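Local coordinates for protein Agap007691-pb (PDB 5C98) that belongs to the serpin family and may, as the family generally does, inhibit serine endopeptidases, although its own function has not been established, at residues T149-I155 with F172-L178. Residues are numbered along the deposited sequence.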
ATOM      1  N   THR A 149      -5.909 -12.122   6.333  1.00 25.34           N
ATOM      2  CA  THR A 149      -5.279 -10.820   6.180  1.00 28.39           C
ATOM      3  C   THR A 149      -6.293  -9.690   6.226  1.00 24.96           C
ATOM      4  O   THR A 149      -5.986  -8.565   5.817  1.00 21.73           O
ATOM      5  CB  THR A 149      -4.478 -10.784   4.887  1.00 30.83           C
ATOM      6  OG1 THR A 149      -3.509  -9.723   4.971  1.00 26.85           O
ATOM      7  CG2 THR A 149      -5.408 -10.622   3.659  1.00 25.74           C
ATOM      8  N   GLU A 150      -7.487  -9.966   6.742  1.00 27.27           N
ATOM      9  CA  GLU A 150      -8.525  -8.966   6.944  1.00 26.53           C
ATOM     10  C   GLU A 150      -9.103  -8.418   5.644  1.00 24.11           C
ATOM     11  O   GLU A 150      -9.702  -7.340   5.650  1.00 26.10           O
ATOM     12  CB  GLU A 150      -8.069  -7.818   7.861  1.00 25.92           C
ATOM     13  CG  GLU A 150      -7.845  -8.227   9.296  1.00 38.01           C
ATOM     14  CD  GLU A 150      -9.075  -8.874   9.892  1.00 51.23           C
ATOM     15  OE1 GLU A 150     -10.144  -8.229   9.884  1.00 50.07           O
ATOM     16  OE2 GLU A 150      -8.980 -10.037  10.329  1.00 57.31           O
ATOM     17  N   ILE A 151      -8.971  -9.147   4.534  1.00 23.63           N
ATOM     18  CA  ILE A 151      -9.529  -8.745   3.230  1.00 23.76           C
ATOM     19  C   ILE A 151     -10.324  -9.945   2.727  1.00 26.22           C
ATOM     20  O   ILE A 151      -9.759 -10.865   2.123  1.00 25.08           O
ATOM     21  CB  ILE A 151      -8.457  -8.325   2.210  1.00 22.72           C
ATOM     22  CG1 ILE A 151      -7.642  -7.145   2.709  1.00 24.79           C
ATOM     23  CG2 ILE A 151      -9.126  -7.925   0.896  1.00 30.36           C
ATOM     24  CD1 ILE A 151      -6.446  -6.804   1.838  1.00 31.29           C
ATOM     25  N   GLU A 152     -11.631  -9.940   2.975  1.00 26.03           N
ATOM     26  CA  GLU A 152     -12.493 -11.065   2.640  1.00 26.21           C
ATOM     27  C   GLU A 152     -13.131 -10.944   1.265  1.00 31.76           C
ATOM     28  O   GLU A 152     -13.656 -11.940   0.756  1.00 33.70           O
ATOM     29  CB  GLU A 152     -13.590 -11.229   3.697  1.00 40.14           C
ATOM     30  CG  GLU A 152     -13.055 -11.519   5.095  1.00 57.41           C
ATOM     31  CD  GLU A 152     -12.405 -12.889   5.205  1.00 58.18           C
ATOM     32  OE1 GLU A 152     -13.110 -13.898   4.979  1.00 62.57           O
ATOM     33  OE2 GLU A 152     -11.192 -12.955   5.512  1.00 54.85           O
ATOM     34  N   ASP A 153     -13.100  -9.765   0.652  1.00 27.44           N
ATOM     35  CA  ASP A 153     -13.645  -9.542  -0.691  1.00 28.04           C
ATOM     36  C   ASP A 153     -12.608  -8.745  -1.476  1.00 26.18           C
ATOM     37  O   ASP A 153     -12.762  -7.557  -1.762  1.00 26.72           O
ATOM     38  CB  ASP A 153     -14.983  -8.817  -0.632  1.00 37.34           C
ATOM     39  CG  ASP A 153     -16.145  -9.765  -0.455  1.00 56.81           C
ATOM     40  OD1 ASP A 153     -16.595 -10.340  -1.469  1.00 65.86           O
ATOM     41  OD2 ASP A 153     -16.599  -9.937   0.696  1.00 62.82           O
ATOM     42  N   PHE A 154     -11.526  -9.424  -1.821  1.00 24.80           N
ATOM     43  CA  PHE A 154     -10.394  -8.746  -2.429  1.00 23.80           C
ATOM     44  C   PHE A 154     -10.779  -8.065  -3.748  1.00 24.05           C
ATOM     45  O   PHE A 154     -10.338  -6.943  -4.024  1.00 23.65           O
ATOM     46  CB  PHE A 154      -9.259  -9.770  -2.605  1.00 22.94           C
ATOM     47  CG  PHE A 154      -7.960  -9.151  -2.981  1.00 21.86           C
ATOM     48  CD1 PHE A 154      -7.738  -8.768  -4.275  1.00 21.62           C
ATOM     49  CD2 PHE A 154      -6.965  -8.931  -2.045  1.00 21.59           C
ATOM     50  CE1 PHE A 154      -6.570  -8.159  -4.645  1.00 22.93           C
ATOM     51  CE2 PHE A 154      -5.769  -8.337  -2.437  1.00 20.17           C
ATOM     52  CZ  PHE A 154      -5.586  -7.955  -3.722  1.00 22.02           C
ATOM     53  N   ILE A 155     -11.560  -8.745  -4.601  1.00 24.74           N
ATOM     54  CA  ILE A 155     -11.935  -8.230  -5.917  1.00 25.09           C
ATOM     55  C   ILE A 155     -13.370  -8.645  -6.192  1.00 26.38           C
ATOM     56  O   ILE A 155     -13.919  -9.539  -5.546  1.00 26.86           O
ATOM     57  CB  ILE A 155     -11.059  -8.695  -7.119  1.00 24.41           C
ATOM     58  CG1 ILE A 155     -10.795 -10.200  -7.054  1.00 24.25           C
ATOM     59  CG2 ILE A 155      -9.759  -7.880  -7.237  1.00 23.29           C
ATOM     60  CD1 ILE A 155     -10.466 -10.793  -8.415  1.00 25.87           C
ATOM     61  N   PHE A 172      -2.021  -9.544  -8.561  1.00 16.53           N
ATOM     62  CA  PHE A 172      -2.702  -9.016  -7.391  1.00 15.89           C
ATOM     63  C   PHE A 172      -1.713  -8.815  -6.258  1.00 15.45           C
ATOM     64  O   PHE A 172      -0.788  -9.608  -6.095  1.00 15.01           O
ATOM     65  CB  PHE A 172      -3.848  -9.952  -6.980  1.00 14.34           C
ATOM     66  CG  PHE A 172      -4.772 -10.215  -8.117  1.00 16.47           C
ATOM     67  CD1 PHE A 172      -5.859  -9.380  -8.345  1.00 17.21           C
ATOM     68  CD2 PHE A 172      -4.533 -11.238  -9.006  1.00 17.29           C
ATOM     69  CE1 PHE A 172      -6.677  -9.603  -9.439  1.00 18.45           C
ATOM     70  CE2 PHE A 172      -5.335 -11.434 -10.093  1.00 18.43           C
ATOM     71  CZ  PHE A 172      -6.410 -10.628 -10.305  1.00 19.45           C
ATOM     72  N   SER A 173      -1.900  -7.727  -5.500  1.00 14.77           N
ATOM     73  CA  SER A 173      -1.089  -7.415  -4.331  1.00 16.13           C
ATOM     74  C   SER A 173      -2.020  -7.112  -3.178  1.00 15.05           C
ATOM     75  O   SER A 173      -2.907  -6.264  -3.309  1.00 15.69           O
ATOM     76  CB  SER A 173      -0.258  -6.166  -4.614  1.00 15.53           C
ATOM     77  OG  SER A 173       0.175  -5.583  -3.385  1.00 17.04           O
ATOM     78  N   GLY A 174      -1.818  -7.775  -2.053  1.00 14.86           N
ATOM     79  CA  GLY A 174      -2.490  -7.421  -0.817  1.00 17.26           C
ATOM     80  C   GLY A 174      -1.481  -6.987   0.224  1.00 17.72           C
ATOM     81  O   GLY A 174      -0.554  -7.755   0.500  1.00 17.99           O
ATOM     82  N   VAL A 175      -1.650  -5.815   0.847  1.00 14.90           N
ATOM     83  CA  VAL A 175      -0.775  -5.363   1.932  1.00 15.35           C
ATOM     84  C   VAL A 175      -1.649  -4.957   3.116  1.00 14.83           C
ATOM     85  O   VAL A 175      -2.391  -3.971   3.034  1.00 14.67           O
ATOM     86  CB  VAL A 175       0.150  -4.223   1.530  1.00 15.11           C
ATOM     87  CG1 VAL A 175       0.999  -3.774   2.718  1.00 17.47           C
ATOM     88  CG2 VAL A 175       1.031  -4.700   0.362  1.00 16.75           C
ATOM     89  N   SER A 176      -1.541  -5.700   4.202  1.00 15.75           N
ATOM     90  CA  SER A 176      -2.351  -5.503   5.393  1.00 15.91           C
ATOM     91  C   SER A 176      -1.449  -5.263   6.576  1.00 14.37           C
ATOM     92  O   SER A 176      -0.599  -6.094   6.894  1.00 16.99           O
ATOM     93  CB  SER A 176      -3.244  -6.709   5.668  1.00 21.08           C
ATOM     94  OG  SER A 176      -4.105  -6.885   4.568  1.00 20.67           O
ATOM     95  N   VAL A 177      -1.646  -4.134   7.237  1.00 15.71           N
ATOM     96  CA  VAL A 177      -0.958  -3.841   8.485  1.00 17.82           C
ATOM     97  C   VAL A 177      -1.859  -4.347   9.604  1.00 19.48           C
ATOM     98  O   VAL A 177      -2.982  -3.859   9.758  1.00 21.46           O
ATOM     99  CB  VAL A 177      -0.701  -2.334   8.622  1.00 17.96           C
ATOM    100  CG1 VAL A 177      -0.089  -2.023  10.003  1.00 21.20           C
ATOM    101  CG2 VAL A 177       0.158  -1.859   7.472  1.00 19.56           C
ATOM    102  N   LEU A 178      -1.374  -5.316  10.364  1.00 19.24           N
ATOM    103  CA  LEU A 178      -2.173  -6.027  11.351  1.00 20.77           C
ATOM    104  C   LEU A 178      -1.715  -5.810  12.789  1.00 20.91           C
ATOM    105  O   LEU A 178      -2.476  -6.114  13.713  1.00 29.96           O
ATOM    106  CB  LEU A 178      -2.180  -7.529  11.029  1.00 23.61           C
ATOM    107  CG  LEU A 178      -2.623  -7.854   9.600  1.00 25.51           C
ATOM    108  CD1 LEU A 178      -2.353  -9.318   9.267  1.00 34.21           C
ATOM    109  CD2 LEU A 178      -4.088  -7.504   9.404  1.00 26.22           C
TER
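Phe154 gives up the most area here, 63 Å², followed by Phe172 with 55 Å² and Thr149 with 48 Å². The Phe154 ring meets strand 169-177 edge-on: CE2 lies 3.8 Å from Gly174 CA and CZ 3.2 Å from Ser173 O, both near the ring plane. An ideal CB on Gly174 would come 3.3 Å from Phe154 CE2, so the bare glycine leaves room for this close approach. Phe172 flanks the ring, its CD1 4.0 Å from Phe154 CE1, and Ile155 CD1 adds apolar packing 4.1 Å from Phe172 CE1. Farther along, Ser176 OG donates a hydrogen bond to Thr149 O (2.8 Å); the methyl Ile151 CD1 lies 3.6 Å from Ser176 OG, and Leu178 CD2 touches Glu150 CG at 3.8 Å. Phe154 also stacks on Tyr144 of helix 133-146. Residues 149-155 follow that helix, helix F of the serpin fold, and pack on an inner strand of β-sheet A, paired with 95-104 and 320-328; helix F and its following loop lying across this sheet's face is characteristic of serpins.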